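Local atomic coordinates of plu4264 (Photorhabdus luminescens subsp. laumondii, PDB entry 4MV2), a protein that is of unknown function but binds a nickel ion in a small cupin-fold barrel, so that a metal-dependent enzymatic role is possible though unproven. Residues V41-H52 / E89-F100. Numbering follows the deposited sequence. Where two conformers were deposited one is given.
Sequences VRPETKSFRHSH and EHHVINNNQEDF. With NI (nickel (II) ion), chain C.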
loop_
_atom_site.group_PDB
_atom_site.type_symbol
_atom_site.label_atom_id
_atom_site.label_comp_id
_atom_site.label_asym_id
_atom_site.label_seq_id
_atom_site.Cartn_x
_atom_site.Cartn_y
_atom_site.Cartn_z
ATOM N N VAL A 41 13.623 2.680 -6.661
ATOM C CA VAL A 41 15.081 2.822 -6.520
ATOM C C VAL A 41 15.676 2.260 -7.799
ATOM O O VAL A 41 15.529 1.076 -8.096
ATOM C CB VAL A 41 15.637 2.169 -5.249
ATOM C CG1 VAL A 41 17.157 2.419 -5.158
ATOM C CG2 VAL A 41 14.946 2.706 -3.997
ATOM N N ARG A 42 16.323 3.121 -8.566
ATOM C CA ARG A 42 16.790 2.769 -9.903
ATOM C C ARG A 42 17.947 1.776 -9.815
ATOM O O ARG A 42 18.590 1.638 -8.775
ATOM C CB ARG A 42 17.176 4.045 -10.636
ATOM C CG ARG A 42 16.002 4.987 -10.848
ATOM C CD ARG A 42 14.912 4.359 -11.681
ATOM N NE ARG A 42 13.796 5.272 -11.914
ATOM C CZ ARG A 42 12.717 4.957 -12.598
ATOM N NH1 ARG A 42 12.580 3.743 -13.110
ATOM N NH2 ARG A 42 11.741 5.858 -12.761
ATOM N N PRO A 43 18.209 1.052 -10.911
ATOM C CA PRO A 43 19.276 0.039 -10.879
ATOM C C PRO A 43 20.610 0.610 -10.410
ATOM O O PRO A 43 20.995 1.699 -10.828
ATOM C CB PRO A 43 19.350 -0.400 -12.345
ATOM C CG PRO A 43 17.944 -0.231 -12.828
ATOM C CD PRO A 43 17.517 1.055 -12.219
ATOM N N GLU A 44 21.297 -0.124 -9.538
ATOM C CA GLU A 44 22.626 0.252 -9.052
ATOM C C GLU A 44 22.639 1.608 -8.394
ATOM O O GLU A 44 23.585 2.372 -8.543
ATOM C CB GLU A 44 23.667 0.134 -10.172
ATOM C CG GLU A 44 23.731 -1.292 -10.722
ATOM C CD GLU A 44 24.862 -1.565 -11.675
ATOM O OE1 GLU A 44 25.090 -0.746 -12.571
ATOM O OE2 GLU A 44 25.538 -2.590 -11.492
ATOM N N THR A 45 21.585 1.879 -7.617
ATOM C CA THR A 45 21.524 3.111 -6.820
ATOM C C THR A 45 21.047 2.780 -5.416
ATOM O O THR A 45 20.552 1.667 -5.161
ATOM C CB THR A 45 20.610 4.208 -7.423
ATOM O OG1 THR A 45 19.238 3.824 -7.315
ATOM C CG2 THR A 45 20.913 4.479 -8.897
ATOM N N LYS A 46 21.125 3.760 -4.534
ATOM C CA LYS A 46 20.564 3.631 -3.176
ATOM C C LYS A 46 19.818 4.889 -2.808
ATOM O O LYS A 46 20.126 5.966 -3.305
ATOM C CB LYS A 46 21.668 3.344 -2.157
ATOM C CG LYS A 46 22.691 4.446 -2.045
ATOM C CD LYS A 46 23.501 4.336 -0.788
ATOM C CE LYS A 46 22.931 5.155 0.389
ATOM N NZ LYS A 46 23.057 6.669 0.213
ATOM N N SER A 47 18.862 4.767 -1.884
ATOM C CA SER A 47 18.077 5.954 -1.467
ATOM C C SER A 47 18.716 6.691 -0.296
ATOM O O SER A 47 19.678 6.226 0.284
ATOM C CB SER A 47 16.644 5.574 -1.156
ATOM O OG SER A 47 16.579 4.788 0.018
ATOM N N PHE A 48 18.150 7.848 0.054
ATOM C CA PHE A 48 18.708 8.747 1.066
ATOM C C PHE A 48 18.370 8.292 2.470
ATOM O O PHE A 48 17.247 8.080 2.785
ATOM C CB PHE A 48 18.135 10.154 0.835
ATOM C CG PHE A 48 18.527 11.141 1.865
ATOM C CD1 PHE A 48 19.715 11.826 1.744
ATOM C CD2 PHE A 48 17.694 11.416 2.960
ATOM C CE1 PHE A 48 20.086 12.777 2.709
ATOM C CE2 PHE A 48 18.061 12.361 3.925
ATOM C CZ PHE A 48 19.252 13.034 3.788
ATOM N N ARG A 49 19.371 8.170 3.321
ATOM C CA ARG A 49 19.153 7.622 4.667
ATOM C C ARG A 49 18.505 8.664 5.570
ATOM O O ARG A 49 18.963 9.827 5.622
ATOM C CB ARG A 49 20.498 7.115 5.221
ATOM C CG ARG A 49 20.419 6.470 6.607
ATOM C CD ARG A 49 21.766 5.818 6.957
ATOM N NE ARG A 49 21.862 5.247 8.319
ATOM C CZ ARG A 49 22.373 5.864 9.401
ATOM N NH1 ARG A 49 22.849 7.110 9.337
ATOM N NH2 ARG A 49 22.416 5.230 10.573
ATOM N N HIS A 50 17.401 8.297 6.238
ATOM C CA HIS A 50 16.831 9.231 7.214
ATOM C C HIS A 50 16.170 8.488 8.337
ATOM O O HIS A 50 16.093 7.244 8.334
ATOM C CB HIS A 50 15.827 10.172 6.527
ATOM C CG HIS A 50 14.489 9.564 6.172
ATOM N ND1 HIS A 50 13.431 10.345 5.743
ATOM C CD2 HIS A 50 14.020 8.291 6.202
ATOM C CE1 HIS A 50 12.386 9.576 5.487
ATOM N NE2 HIS A 50 12.714 8.324 5.759
ATOM N N SER A 51 15.632 9.252 9.272
ATOM C CA SER A 51 14.876 8.687 10.382
ATOM C C SER A 51 13.806 9.674 10.796
ATOM O O SER A 51 13.884 10.864 10.463
ATOM C CB SER A 51 15.796 8.395 11.574
ATOM O OG SER A 51 16.281 9.587 12.173
ATOM N N HIS A 52 12.788 9.184 11.492
ATOM C CA HIS A 52 11.666 10.039 11.866
ATOM C C HIS A 52 10.775 9.409 12.929
ATOM O O HIS A 52 10.743 8.187 13.087
ATOM C CB HIS A 52 10.826 10.385 10.634
ATOM C CG HIS A 52 10.633 9.235 9.682
ATOM N ND1 HIS A 52 9.842 8.143 9.979
ATOM C CD2 HIS A 52 11.132 9.012 8.439
ATOM C CE1 HIS A 52 9.868 7.292 8.962
ATOM N NE2 HIS A 52 10.641 7.800 8.012
ATOM N N GLU A 89 17.226 4.744 11.509
ATOM C CA GLU A 89 17.805 5.170 10.248
ATOM C C GLU A 89 17.579 4.095 9.211
ATOM O O GLU A 89 17.846 2.921 9.446
ATOM C CB GLU A 89 19.296 5.435 10.391
ATOM C CG GLU A 89 19.646 6.520 11.407
ATOM C CD GLU A 89 19.333 7.959 10.943
ATOM O OE1 GLU A 89 19.306 8.214 9.711
ATOM O OE2 GLU A 89 19.146 8.840 11.833
ATOM N N HIS A 90 17.079 4.500 8.060
ATOM C CA HIS A 90 16.738 3.539 7.037
ATOM C C HIS A 90 17.000 4.077 5.694
ATOM O O HIS A 90 16.818 5.282 5.462
ATOM C CB HIS A 90 15.261 3.081 7.120
ATOM C CG HIS A 90 14.244 4.197 7.230
ATOM N ND1 HIS A 90 14.053 4.921 8.392
ATOM C CD2 HIS A 90 13.318 4.657 6.346
ATOM C CE1 HIS A 90 13.085 5.805 8.205
ATOM N NE2 HIS A 90 12.610 5.659 6.978
ATOM N N HIS A 91 17.465 3.185 4.825
ATOM C CA HIS A 91 17.500 3.431 3.378
ATOM C C HIS A 91 17.468 2.101 2.586
ATOM O O HIS A 91 17.507 0.995 3.167
ATOM C CB HIS A 91 18.709 4.319 2.997
ATOM C CG HIS A 91 20.053 3.650 3.025
ATOM N ND1 HIS A 91 20.777 3.444 4.189
ATOM C CD2 HIS A 91 20.841 3.220 2.012
ATOM C CE1 HIS A 91 21.948 2.921 3.884
ATOM N NE2 HIS A 91 22.003 2.748 2.574
ATOM N N VAL A 92 17.373 2.243 1.273
ATOM C CA VAL A 92 17.168 1.137 0.362
ATOM C C VAL A 92 18.348 1.062 -0.594
ATOM O O VAL A 92 18.761 2.071 -1.150
ATOM C CB VAL A 92 15.873 1.337 -0.423
ATOM C CG1 VAL A 92 15.584 0.135 -1.310
ATOM C CG2 VAL A 92 14.694 1.554 0.549
ATOM N N ILE A 93 18.891 -0.141 -0.751
ATOM C CA ILE A 93 20.058 -0.384 -1.604
ATOM C C ILE A 93 19.663 -1.312 -2.707
ATOM O O ILE A 93 19.267 -2.448 -2.459
ATOM C CB ILE A 93 21.225 -1.024 -0.789
ATOM C CG1 ILE A 93 21.648 -0.100 0.351
ATOM C CG2 ILE A 93 22.400 -1.383 -1.723
ATOM C CD1 ILE A 93 22.411 -0.833 1.456
ATOM N N ASN A 94 19.744 -0.827 -3.945
ATOM C CA ASN A 94 19.447 -1.659 -5.103
ATOM C C ASN A 94 20.710 -1.918 -5.903
ATOM O O ASN A 94 21.088 -1.094 -6.739
ATOM C CB ASN A 94 18.407 -1.029 -6.030
ATOM C CG ASN A 94 18.015 -1.942 -7.196
ATOM O OD1 ASN A 94 18.415 -3.096 -7.277
ATOM N ND2 ASN A 94 17.271 -1.386 -8.139
ATOM N N ASN A 95 21.341 -3.061 -5.655
ATOM C CA ASN A 95 22.588 -3.413 -6.341
ATOM C C ASN A 95 22.342 -4.095 -7.695
ATOM O O ASN A 95 23.283 -4.454 -8.392
ATOM C CB ASN A 95 23.451 -4.358 -5.496
ATOM C CG ASN A 95 24.004 -3.720 -4.239
ATOM O OD1 ASN A 95 24.096 -4.381 -3.198
ATOM N ND2 ASN A 95 24.404 -2.490 -4.320
ATOM N N ASN A 96 21.080 -4.249 -8.075
ATOM C CA ASN A 96 20.694 -5.056 -9.210
ATOM C C ASN A 96 20.466 -4.250 -10.468
ATOM O O ASN A 96 20.470 -3.040 -10.436
ATOM C CB ASN A 96 19.502 -5.911 -8.810
ATOM C CG ASN A 96 19.769 -6.659 -7.514
ATOM O OD1 ASN A 96 20.594 -7.555 -7.489
ATOM N ND2 ASN A 96 19.110 -6.264 -6.428
ATOM N N GLN A 97 20.259 -4.950 -11.568
ATOM C CA GLN A 97 20.091 -4.345 -12.868
ATOM C C GLN A 97 18.713 -3.871 -13.177
ATOM O O GLN A 97 18.522 -3.251 -14.203
ATOM C CB GLN A 97 20.487 -5.399 -13.925
ATOM C CG GLN A 97 21.930 -5.769 -13.901
ATOM C CD GLN A 97 22.734 -4.704 -14.577
ATOM O OE1 GLN A 97 22.520 -4.410 -15.754
ATOM N NE2 GLN A 97 23.611 -4.084 -13.844
ATOM N N GLU A 98 17.758 -4.204 -12.311
ATOM C CA GLU A 98 16.342 -3.916 -12.560
ATOM C C GLU A 98 15.824 -2.954 -11.494
ATOM O O GLU A 98 16.252 -3.003 -10.334
ATOM C CB GLU A 98 15.533 -5.213 -12.454
ATOM C CG GLU A 98 15.980 -6.374 -13.336
ATOM C CD GLU A 98 17.188 -7.174 -12.806
ATOM O OE1 GLU A 98 17.557 -7.136 -11.594
ATOM O OE2 GLU A 98 17.758 -7.877 -13.643
ATOM N N ASP A 99 14.883 -2.100 -11.874
ATOM C CA ASP A 99 14.201 -1.222 -10.950
ATOM C C ASP A 99 13.676 -1.970 -9.734
ATOM O O ASP A 99 13.164 -3.064 -9.842
ATOM C CB ASP A 99 12.959 -0.637 -11.658
ATOM C CG ASP A 99 13.239 0.433 -12.670
ATOM O OD1 ASP A 99 14.223 1.183 -12.563
ATOM O OD2 ASP A 99 12.385 0.578 -13.584
ATOM N N PHE A 100 13.775 -1.336 -8.579
ATOM C CA PHE A 100 13.201 -1.843 -7.340
ATOM C C PHE A 100 12.029 -0.964 -6.958
ATOM O O PHE A 100 12.187 0.237 -6.784
ATOM C CB PHE A 100 14.206 -1.855 -6.204
ATOM C CG PHE A 100 13.616 -2.308 -4.909
ATOM C CD1 PHE A 100 13.282 -3.648 -4.734
ATOM C CD2 PHE A 100 13.345 -1.418 -3.871
ATOM C CE1 PHE A 100 12.747 -4.095 -3.554
ATOM C CE2 PHE A 100 12.801 -1.892 -2.688
ATOM C CZ PHE A 100 12.501 -3.207 -2.551
HETATM NI NI NI C . 11.133 6.966 6.097
HETATM O O HOH W 1 23.864 -4.708 -11.094
HETATM O O HOH W 2 26.069 -3.416 -8.819
HETATM O O HOH W 3 20.069 2.964 6.924
HETATM O O HOH W 4 11.256 6.189 4.176
HETATM O O HOH W 5 9.693 8.268 5.118
#
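His50, His52 and His90 converge through their NE2 atoms on the nickel ion of this cupin beta-barrel; Glu56 and two waters complete six ligands. His50 NE2 and His90 NE2 lie 2.9 Å apart because they share the metal, and the edge of the His50 ring is turned toward the His90 face, planes at 65°. The far ring nitrogens of His52 and His90 are taken up too: ND1 of each is bonded to a backbone oxygen, of Glu54 and Ser88 respectively, so each ring is held at both nitrogens, which restrains its rotation. The backbones of His50 and His90 form an antiparallel hydrogen-bonded pair, the shorter bond being His90 N to His50 O at 2.9 Å. Further along, Ser47 replaces one backbone link with its hydroxyl: chi1 of 69° sets OG between its own N and carbonyl carbon, where it accepts from Val92 N (2.9 Å), while Ser47 N donates to Val92 O (2.8 Å). At the other end, Arg42 divides its guanidinium between Asp20, bridged through NE, and Asp99, whose OD1 meets NH1 at 3.1 Å. Asn94 is held through both polar atoms of its amide. Asn94 OD1 accepts from Asn96 N, an Asx turn, and Asn94 ND2 donates to Glu98 O (2.9 Å) within 89-100 and to Val41 O across the contact. Val41 O thereby receives two donors, Asn94 ND2 and Phe100 N, both at 3.0 Å and from opposite faces of its carbonyl plane.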